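Local coordinates for protein nitroalkane oxidase (Podospora anserina, PDB 3MKH) that oxidises primary and secondary nitroalkanes to aldehydes or ketones with FAD and molecular oxygen, releasing nitrite and hydrogen peroxide, and prefers longer chains such as 1-nitrohexane, at residues Gln31-His36 / Pro41-Ser46; Asp344-Arg349 / Gln411-Lys416; Ala287-Ala292 / Gly319-Thr324. One frame throughout, in Å; residues are numbered along the deposited sequence.

Contact 1 of 3, residues Gln31-His36 / Pro41-Ser46; sequences QTYLQH and PLRFQS
Tyr-33 and Arg-43 bring the two backbones together, CA to CA 4.6 Å; a type I beta turn from Tyr-33 to His-36 follows helix 9-33, and the chain comes back as the short helix 41-45. Arg-43, extended from CG to NE, carries its guanidinium over the turn and holds the backbone carbonyl of His-36 side-on with two nitrogens. NH2 donates to His-36 O at 2.9 Å, approaching nearly end-on to the carbonyl (C=O...N 160°), while NE reaches the same oxygen at 3.1 Å from above the carbonyl plane. Leu-34 CA lies over one face of the guanidinium, and Leu-34 CD1 touches both NH1 and NH2. Tyr-33 CD1 meets Arg-43 CD at 3.8 Å, the ring and guanidinium planes 44° apart. On the imidazole of His-36, Leu-42 CB sits over the centre of one face in a CH-pi contact, 3.7 Å from the centroid, and Ser-46 CB comes to the ring edge. With chi1 at 78°, Ser-46 OG turns back to donate to Arg-43 O at 2.7 Å and packs on Tyr-33 CB. The polar ends are satisfied by neighbouring residues: Tyr-33 OH bonds Glu-89 and Arg-30, and Arg-43 NH1 bonds Thr-236. A methionine in place of Arg-43 would probably leave His-36 O without either donor and free the turn to shift. Where helix 9-33 meets the short helix 41-45 in the acyl-CoA dehydrogenase N-terminal region, one buried arginine thus ties a turn carbonyl by paired bonds and, through NH1, links this corner to Thr-236.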
loop_
_atom_site.group_PDB
_atom_site.type_symbol
_atom_site.label_atom_id
_atom_site.label_comp_id
_atom_site.label_asym_id
_atom_site.label_seq_id
_atom_site.Cartn_x
_atom_site.Cartn_y
_atom_site.Cartn_z
ATOM N N GLN A 31 -22.361 -28.131 4.792
ATOM C CA GLN A 31 -22.162 -29.529 4.390
ATOM C C GLN A 31 -23.309 -29.989 3.485
ATOM O O GLN A 31 -23.137 -30.844 2.610
ATOM C CB GLN A 31 -22.000 -30.451 5.600
ATOM C CG GLN A 31 -20.722 -30.187 6.411
ATOM C CD GLN A 31 -19.479 -29.977 5.538
ATOM O OE1 GLN A 31 -18.843 -28.912 5.591
ATOM N NE2 GLN A 31 -19.121 -30.992 4.739
ATOM N N THR A 32 -24.471 -29.389 3.684
ATOM C CA THR A 32 -25.617 -29.671 2.843
ATOM C C THR A 32 -25.481 -29.119 1.423
ATOM O O THR A 32 -25.609 -29.882 0.456
ATOM C CB THR A 32 -26.901 -29.171 3.502
ATOM O OG1 THR A 32 -27.150 -29.971 4.660
ATOM C CG2 THR A 32 -28.085 -29.281 2.540
ATOM N N TYR A 33 -25.203 -27.822 1.275
ATOM C CA TYR A 33 -25.172 -27.248 -0.082
ATOM C C TYR A 33 -23.974 -27.699 -0.937
ATOM O O TYR A 33 -24.039 -27.736 -2.170
ATOM C CB TYR A 33 -25.392 -25.718 -0.088
ATOM C CG TYR A 33 -24.268 -24.822 0.410
ATOM C CD1 TYR A 33 -23.053 -24.738 -0.264
ATOM C CD2 TYR A 33 -24.461 -23.976 1.506
ATOM C CE1 TYR A 33 -22.030 -23.872 0.182
ATOM C CE2 TYR A 33 -23.448 -23.120 1.951
ATOM C CZ TYR A 33 -22.244 -23.072 1.285
ATOM O OH TYR A 33 -21.238 -22.229 1.718
ATOM N N LEU A 34 -22.896 -28.077 -0.269
ATOM C CA LEU A 34 -21.703 -28.624 -0.927
ATOM C C LEU A 34 -21.985 -29.908 -1.742
ATOM O O LEU A 34 -21.199 -30.296 -2.612
ATOM C CB LEU A 34 -20.636 -28.909 0.135
ATOM C CG LEU A 34 -19.361 -28.062 0.174
ATOM C CD1 LEU A 34 -19.512 -26.728 -0.503
ATOM C CD2 LEU A 34 -18.817 -27.906 1.590
ATOM N N GLN A 35 -23.107 -30.561 -1.471
ATOM C CA GLN A 35 -23.503 -31.735 -2.256
ATOM C C GLN A 35 -23.950 -31.370 -3.677
ATOM O O GLN A 35 -24.028 -32.228 -4.567
ATOM C CB GLN A 35 -24.624 -32.479 -1.537
ATOM C CG GLN A 35 -24.296 -32.795 -0.079
ATOM C CD GLN A 35 -23.727 -34.189 0.114
ATOM O OE1 GLN A 35 -22.577 -34.468 -0.250
ATOM N NE2 GLN A 35 -24.535 -35.077 0.695
ATOM N N HIS A 36 -24.256 -30.098 -3.890
ATOM C CA HIS A 36 -24.655 -29.636 -5.211
ATOM C C HIS A 36 -23.477 -28.963 -5.894
ATOM O O HIS A 36 -22.535 -28.528 -5.225
ATOM C CB HIS A 36 -25.834 -28.671 -5.112
ATOM C CG HIS A 36 -27.068 -29.289 -4.540
ATOM N ND1 HIS A 36 -27.738 -30.320 -5.162
ATOM C CD2 HIS A 36 -27.748 -29.034 -3.396
ATOM C CE1 HIS A 36 -28.783 -30.667 -4.433
ATOM N NE2 HIS A 36 -28.813 -29.904 -3.355
ATOM N N PRO A 41 -28.137 -23.261 -8.644
ATOM C CA PRO A 41 -29.145 -22.606 -7.802
ATOM C C PRO A 41 -29.674 -23.518 -6.690
ATOM O O PRO A 41 -30.316 -23.033 -5.744
ATOM C CB PRO A 41 -30.271 -22.279 -8.793
ATOM C CG PRO A 41 -29.586 -22.178 -10.114
ATOM C CD PRO A 41 -28.490 -23.212 -10.072
ATOM N N LEU A 42 -29.438 -24.821 -6.813
ATOM C CA LEU A 42 -29.862 -25.772 -5.784
ATOM C C LEU A 42 -29.096 -25.588 -4.468
ATOM O O LEU A 42 -29.544 -26.065 -3.410
ATOM C CB LEU A 42 -29.693 -27.221 -6.267
ATOM C CG LEU A 42 -30.854 -27.992 -6.925
ATOM C CD1 LEU A 42 -31.712 -27.104 -7.805
ATOM C CD2 LEU A 42 -30.305 -29.166 -7.729
ATOM N N ARG A 43 -27.929 -24.946 -4.523
ATOM C CA ARG A 43 -27.201 -24.674 -3.287
ATOM C C ARG A 43 -28.052 -23.781 -2.387
ATOM O O ARG A 43 -28.270 -24.089 -1.214
ATOM C CB ARG A 43 -25.841 -24.021 -3.560
ATOM C CG ARG A 43 -24.821 -24.993 -4.102
ATOM C CD ARG A 43 -23.385 -24.493 -4.000
ATOM N NE ARG A 43 -22.468 -25.603 -4.259
ATOM C CZ ARG A 43 -21.175 -25.611 -3.962
ATOM N NH1 ARG A 43 -20.593 -24.552 -3.403
ATOM N NH2 ARG A 43 -20.459 -26.696 -4.230
ATOM N N PHE A 44 -28.520 -22.672 -2.945
ATOM C CA PHE A 44 -29.429 -21.771 -2.238
ATOM C C PHE A 44 -30.658 -22.541 -1.732
ATOM O O PHE A 44 -30.970 -22.525 -0.548
ATOM C CB PHE A 44 -29.864 -20.649 -3.182
ATOM C CG PHE A 44 -31.088 -19.919 -2.737
ATOM C CD1 PHE A 44 -31.041 -19.051 -1.657
ATOM C CD2 PHE A 44 -32.287 -20.075 -3.420
ATOM C CE1 PHE A 44 -32.168 -18.360 -1.260
ATOM C CE2 PHE A 44 -33.415 -19.395 -3.029
ATOM C CZ PHE A 44 -33.359 -18.535 -1.944
ATOM N N GLN A 45 -31.348 -23.227 -2.633
ATOM C CA GLN A 45 -32.574 -23.924 -2.252
ATOM C C GLN A 45 -32.334 -24.901 -1.106
ATOM O O GLN A 45 -33.150 -24.993 -0.187
ATOM C CB GLN A 45 -33.215 -24.625 -3.457
ATOM C CG GLN A 45 -33.738 -23.678 -4.522
ATOM C CD GLN A 45 -34.566 -24.396 -5.588
ATOM O OE1 GLN A 45 -35.706 -24.007 -5.886
ATOM N NE2 GLN A 45 -34.006 -25.451 -6.149
ATOM N N SER A 46 -31.198 -25.599 -1.141
ATOM C CA SER A 46 -30.884 -26.599 -0.130
ATOM C C SER A 46 -30.703 -26.002 1.272
ATOM O O SER A 46 -30.661 -26.737 2.248
ATOM C CB SER A 46 -29.620 -27.392 -0.504
ATOM O OG SER A 46 -28.438 -26.647 -0.226
#

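Contact 2 of 3, residues Asp344-Arg349 / Gln411-Lys416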
loop_
_atom_site.group_PDB
_atom_site.type_symbol
_atom_site.label_atom_id
_atom_site.label_comp_id
_atom_site.label_asym_id
_atom_site.label_seq_id
_atom_site.Cartn_x
_atom_site.Cartn_y
_atom_site.Cartn_z
ATOM N N ASP A 344 -24.454 15.012 14.752
ATOM C CA ASP A 344 -25.495 14.945 13.720
ATOM C C ASP A 344 -25.715 13.546 13.184
ATOM O O ASP A 344 -24.846 12.703 13.316
ATOM C CB ASP A 344 -24.996 15.756 12.512
ATOM C CG ASP A 344 -25.790 16.997 12.292
ATOM O OD1 ASP A 344 -26.824 17.142 12.976
ATOM O OD2 ASP A 344 -25.401 17.816 11.431
ATOM N N TYR A 345 -26.842 13.321 12.515
ATOM C CA TYR A 345 -26.974 12.099 11.734
ATOM C C TYR A 345 -25.887 12.039 10.655
ATOM O O TYR A 345 -25.330 10.965 10.391
ATOM C CB TYR A 345 -28.367 11.923 11.106
ATOM C CG TYR A 345 -28.446 10.596 10.365
ATOM C CD1 TYR A 345 -28.462 9.397 11.066
ATOM C CD2 TYR A 345 -28.428 10.538 8.976
ATOM C CE1 TYR A 345 -28.496 8.171 10.411
ATOM C CE2 TYR A 345 -28.467 9.312 8.307
ATOM C CZ TYR A 345 -28.503 8.133 9.036
ATOM O OH TYR A 345 -28.531 6.908 8.403
ATOM N N ASP A 346 -25.597 13.185 10.034
ATOM C CA ASP A 346 -24.510 13.296 9.063
ATOM C C ASP A 346 -23.165 12.878 9.657
ATOM O O ASP A 346 -22.366 12.235 8.993
ATOM C CB ASP A 346 -24.364 14.736 8.548
ATOM C CG ASP A 346 -25.415 15.113 7.526
ATOM O OD1 ASP A 346 -26.035 14.201 6.926
ATOM O OD2 ASP A 346 -25.613 16.338 7.322
ATOM N N ALA A 347 -22.893 13.284 10.892
ATOM C CA ALA A 347 -21.644 12.888 11.549
ATOM C C ALA A 347 -21.616 11.397 11.871
ATOM O O ALA A 347 -20.583 10.734 11.718
ATOM C CB ALA A 347 -21.418 13.696 12.808
ATOM N N ARG A 348 -22.745 10.869 12.334
ATOM C CA ARG A 348 -22.811 9.457 12.708
ATOM C C ARG A 348 -22.626 8.596 11.469
ATOM O O ARG A 348 -21.909 7.588 11.464
ATOM C CB ARG A 348 -24.170 9.167 13.327
ATOM C CG ARG A 348 -24.436 9.944 14.620
ATOM C CD ARG A 348 -25.876 9.712 15.079
ATOM N NE ARG A 348 -26.221 10.486 16.261
ATOM C CZ ARG A 348 -27.125 10.098 17.157
ATOM N NH1 ARG A 348 -27.756 8.938 16.997
ATOM N NH2 ARG A 348 -27.396 10.861 18.218
ATOM N N ARG A 349 -23.314 9.023 10.428
ATOM C CA ARG A 349 -23.326 8.384 9.132
ATOM C C ARG A 349 -21.920 8.231 8.569
ATOM O O ARG A 349 -21.581 7.201 7.983
ATOM C CB ARG A 349 -24.152 9.286 8.225
ATOM C CG ARG A 349 -24.183 8.899 6.822
ATOM C CD ARG A 349 -25.479 9.360 6.227
ATOM N NE ARG A 349 -25.630 8.625 4.999
ATOM C CZ ARG A 349 -25.305 9.114 3.820
ATOM N NH1 ARG A 349 -24.858 10.362 3.724
ATOM N NH2 ARG A 349 -25.455 8.358 2.745
ATOM N N GLN A 411 -17.686 12.056 0.242
ATOM C CA GLN A 411 -17.418 13.325 -0.441
ATOM C C GLN A 411 -18.537 14.366 -0.242
ATOM O O GLN A 411 -18.258 15.526 0.062
ATOM C CB GLN A 411 -17.158 13.064 -1.930
ATOM C CG GLN A 411 -16.941 14.305 -2.794
ATOM C CD GLN A 411 -16.647 13.962 -4.255
ATOM O OE1 GLN A 411 -16.093 14.781 -4.991
ATOM N NE2 GLN A 411 -17.026 12.753 -4.683
ATOM N N GLN A 412 -19.795 13.960 -0.409
ATOM C CA GLN A 412 -20.921 14.878 -0.191
ATOM C C GLN A 412 -21.042 15.355 1.260
ATOM O O GLN A 412 -21.416 16.502 1.513
ATOM C CB GLN A 412 -22.237 14.255 -0.661
ATOM C CG GLN A 412 -22.251 13.996 -2.162
ATOM C CD GLN A 412 -21.976 15.262 -2.973
ATOM O OE1 GLN A 412 -22.485 16.343 -2.653
ATOM N NE2 GLN A 412 -21.174 15.130 -4.033
ATOM N N LEU A 413 -20.728 14.480 2.209
ATOM C CA LEU A 413 -20.719 14.870 3.622
ATOM C C LEU A 413 -19.705 15.981 3.891
ATOM O O LEU A 413 -20.049 17.004 4.484
ATOM C CB LEU A 413 -20.439 13.667 4.523
ATOM C CG LEU A 413 -21.593 12.662 4.594
ATOM C CD1 LEU A 413 -21.183 11.337 5.282
ATOM C CD2 LEU A 413 -22.797 13.298 5.292
ATOM N N MET A 414 -18.462 15.776 3.463
ATOM C CA MET A 414 -17.396 16.758 3.678
ATOM C C MET A 414 -17.723 18.102 3.005
ATOM O O MET A 414 -17.311 19.159 3.480
ATOM C CB MET A 414 -16.044 16.221 3.177
ATOM C CG MET A 414 -15.472 15.052 3.983
ATOM S SD MET A 414 -13.779 14.604 3.501
ATOM C CE MET A 414 -14.084 14.019 1.827
ATOM N N LEU A 415 -18.482 18.055 1.914
ATOM C CA LEU A 415 -18.852 19.260 1.174
ATOM C C LEU A 415 -19.861 20.156 1.880
ATOM O O LEU A 415 -19.945 21.347 1.582
ATOM C CB LEU A 415 -19.394 18.884 -0.212
ATOM C CG LEU A 415 -18.391 18.734 -1.356
ATOM C CD1 LEU A 415 -18.993 17.913 -2.511
ATOM C CD2 LEU A 415 -17.917 20.090 -1.846
ATOM N N LYS A 416 -20.649 19.595 2.791
ATOM C CA LYS A 416 -21.648 20.389 3.490
ATOM C C LYS A 416 -20.979 21.432 4.374
ATOM O O LYS A 416 -19.978 21.144 5.025
ATOM C CB LYS A 416 -22.565 19.512 4.356
ATOM C CG LYS A 416 -23.471 18.565 3.573
ATOM C CD LYS A 416 -24.553 17.994 4.472
ATOM C CE LYS A 416 -25.432 17.012 3.713
ATOM N NZ LYS A 416 -26.712 16.759 4.451
#
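Leu-413 rests its CD2 methyl on the side chain of Asp-346, 3.7 Å from OD1, the two side chains slanting across each other. The same methyl meets the guanidinium of Arg-349 at its edge, near the plane, with NH1 3.9 Å away. Leu-413 CD1 lies 4.0 Å from Asp-346 O. One leucine methyl thus touches both an acid and a base that stand one helical turn apart. These residues join the first turn of helix 345-374 to the last turn of helix 402-415, two helices of the C-terminal all-helical domain of the acyl-CoA dehydrogenase fold; Leu-413 also rests on Glu-350 and Leu-353 of the former. Just past the end of helix 402-415, Lys-416 sends an extended chain back across Asp-346 at about a right angle, and NZ forms a salt bridge with OD2 at 3.1 Å, on the syn side but 24° out of the carboxylate plane. CD of the lysine passes 3.5 Å from the same oxygen. Arg-349 spends its polar end on Asp-271, through a salt bridge from NE, and on His-409, through NH2. Met-414 O takes a hydrogen bond from Lys-297 of the second subunit.

Contact 3 of 3, residues Ala287-Ala292 / Gly319-Thr324; sequences AAFDAA and GVKIQT
Two long helices of the C-terminal helical domain, 262-298 and 311-340, pack here through Phe-289, which meets Val-320 and Lys-321. The aromatic ring is swung out by a chi1 of 177°, CG lying opposite the backbone N, and this carries it alongside the neighbouring helix. Lys-321 lays its aliphatic chain over one face: CD stands 4.0 Å from the ring centroid and 12° off the normal, a CH-pi contact, while CB touches CE1 at 3.6 Å. A bend at chi2 folds the lysine chain over the ring. Lys-321 NZ is 6.0 Å from the centroid of the Phe-289 ring, at most a weak attraction. At the ring edge lies Val-320 CG1, 4.1 Å from Phe-289 CB, and Val-320 also packs on Ala-366 and Asp-369 of helix 345-374, so that three helices of the acyl-CoA dehydrogenase fold converge at this valine. Within 319-324, Val-320 O accepts both the helical N-H of Thr-324 and its hydroxyl, OG1 at 2.8 Å, from opposite faces of the carbonyl plane. Lys-321 NZ is held by salt bridges to Glu-325 and to Glu-350 of the second subunit. Trp-422 of that subunit meets the Phe-289 ring with planes at about 70°, makes a cation-pi contact with Lys-321 and donates from NE1 to Asp-290 OD1.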
loop_
_atom_site.group_PDB
_atom_site.type_symbol
_atom_site.label_atom_id
_atom_site.label_comp_id
_atom_site.label_asym_id
_atom_site.label_seq_id
_atom_site.Cartn_x
_atom_site.Cartn_y
_atom_site.Cartn_z
ATOM N N ALA A 287 -11.219 -15.165 10.771
ATOM C CA ALA A 287 -11.121 -16.525 10.229
ATOM C C ALA A 287 -9.789 -16.755 9.501
ATOM O O ALA A 287 -9.188 -17.810 9.630
ATOM C CB ALA A 287 -12.302 -16.846 9.287
ATOM N N ALA A 288 -9.347 -15.772 8.725
ATOM C CA ALA A 288 -8.099 -15.917 7.982
ATOM C C ALA A 288 -6.916 -15.990 8.947
ATOM O O ALA A 288 -6.031 -16.846 8.809
ATOM C CB ALA A 288 -7.926 -14.762 6.992
ATOM N N PHE A 289 -6.910 -15.098 9.934
ATOM C CA PHE A 289 -5.857 -15.117 10.948
ATOM C C PHE A 289 -5.832 -16.460 11.685
ATOM O O PHE A 289 -4.777 -17.071 11.837
ATOM C CB PHE A 289 -6.040 -13.980 11.954
ATOM C CG PHE A 289 -5.027 -14.002 13.060
ATOM C CD1 PHE A 289 -3.812 -13.339 12.920
ATOM C CD2 PHE A 289 -5.271 -14.710 14.224
ATOM C CE1 PHE A 289 -2.861 -13.370 13.942
ATOM C CE2 PHE A 289 -4.336 -14.751 15.243
ATOM C CZ PHE A 289 -3.124 -14.076 15.101
ATOM N N ASP A 290 -6.992 -16.915 12.146
ATOM C CA ASP A 290 -7.083 -18.185 12.867
ATOM C C ASP A 290 -6.599 -19.376 12.054
ATOM O O ASP A 290 -5.899 -20.244 12.580
ATOM C CB ASP A 290 -8.518 -18.452 13.315
ATOM C CG ASP A 290 -8.943 -17.581 14.505
ATOM O OD1 ASP A 290 -8.100 -16.865 15.088
ATOM O OD2 ASP A 290 -10.135 -17.624 14.855
ATOM N N ALA A 291 -6.996 -19.437 10.784
ATOM C CA ALA A 291 -6.597 -20.558 9.931
ATOM C C ALA A 291 -5.084 -20.566 9.653
ATOM O O ALA A 291 -4.453 -21.623 9.630
ATOM C CB ALA A 291 -7.396 -20.549 8.630
ATOM N N ALA A 292 -4.505 -19.391 9.455
ATOM C CA ALA A 292 -3.055 -19.278 9.242
ATOM C C ALA A 292 -2.259 -19.615 10.508
ATOM O O ALA A 292 -1.224 -20.297 10.445
ATOM C CB ALA A 292 -2.690 -17.876 8.733
ATOM N N GLY A 319 0.701 -8.430 11.187
ATOM C CA GLY A 319 0.096 -7.384 10.381
ATOM C C GLY A 319 -1.408 -7.594 10.223
ATOM O O GLY A 319 -2.199 -6.676 10.407
ATOM N N VAL A 320 -1.807 -8.817 9.886
ATOM C CA VAL A 320 -3.223 -9.138 9.825
ATOM C C VAL A 320 -3.914 -8.935 11.180
ATOM O O VAL A 320 -5.002 -8.387 11.237
ATOM C CB VAL A 320 -3.463 -10.582 9.336
ATOM C CG1 VAL A 320 -4.943 -10.933 9.468
ATOM C CG2 VAL A 320 -2.981 -10.749 7.880
ATOM N N LYS A 321 -3.287 -9.387 12.269
ATOM C CA LYS A 321 -3.879 -9.210 13.605
ATOM C C LYS A 321 -4.110 -7.725 13.925
ATOM O O LYS A 321 -5.163 -7.322 14.429
ATOM C CB LYS A 321 -2.991 -9.855 14.675
ATOM C CG LYS A 321 -3.615 -9.924 16.080
ATOM C CD LYS A 321 -4.914 -10.690 16.074
ATOM C CE LYS A 321 -5.215 -11.284 17.445
ATOM N NZ LYS A 321 -5.389 -10.241 18.503
ATOM N N ILE A 322 -3.119 -6.898 13.626
ATOM C CA ILE A 322 -3.249 -5.472 13.897
ATOM C C ILE A 322 -4.427 -4.865 13.138
ATOM O O ILE A 322 -5.256 -4.145 13.705
ATOM C CB ILE A 322 -1.950 -4.734 13.547
ATOM C CG1 ILE A 322 -0.867 -5.078 14.589
ATOM C CG2 ILE A 322 -2.207 -3.233 13.482
ATOM C CD1 ILE A 322 0.562 -4.999 14.070
ATOM N N GLN A 323 -4.503 -5.152 11.843
ATOM C CA GLN A 323 -5.583 -4.614 11.016
ATOM C C GLN A 323 -6.954 -5.060 11.510
ATOM O O GLN A 323 -7.925 -4.281 11.472
ATOM C CB GLN A 323 -5.373 -5.013 9.552
ATOM C CG GLN A 323 -4.121 -4.366 8.910
ATOM C CD GLN A 323 -4.281 -2.863 8.735
ATOM O OE1 GLN A 323 -5.339 -2.383 8.313
ATOM N NE2 GLN A 323 -3.230 -2.114 9.053
ATOM N N THR A 324 -7.027 -6.308 11.980
ATOM C CA THR A 324 -8.280 -6.877 12.482
ATOM C C THR A 324 -8.738 -6.151 13.753
ATOM O O THR A 324 -9.922 -5.865 13.926
ATOM C CB THR A 324 -8.167 -8.396 12.754
ATOM O OG1 THR A 324 -7.680 -9.052 11.585
ATOM C CG2 THR A 324 -9.543 -8.999 13.087
#

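Contact 1 joins neighbouring pieces of chain in the N-terminal region and is partly buried; contact 3 joins two successive helices, and contact 2 joins helices further apart in the chain, both in the C-terminal region. Only in contact 3 are all the touching residues buried, and it works by ring and aliphatic packing; contact 2, also partly buried, pairs a leucine contact with a salt bridge at the helix end, and contact 1 relies on a buried arginine gripping a backbone carbonyl. Contacts 1 and 2 lie on opposite sides of the chain's centre, about 42 Å apart between centres. Helix 311-340 of contact 3 is followed in the chain by helix 345-374 of contact 2, and both contacts reach the second subunit, which leaves contact 1 untouched.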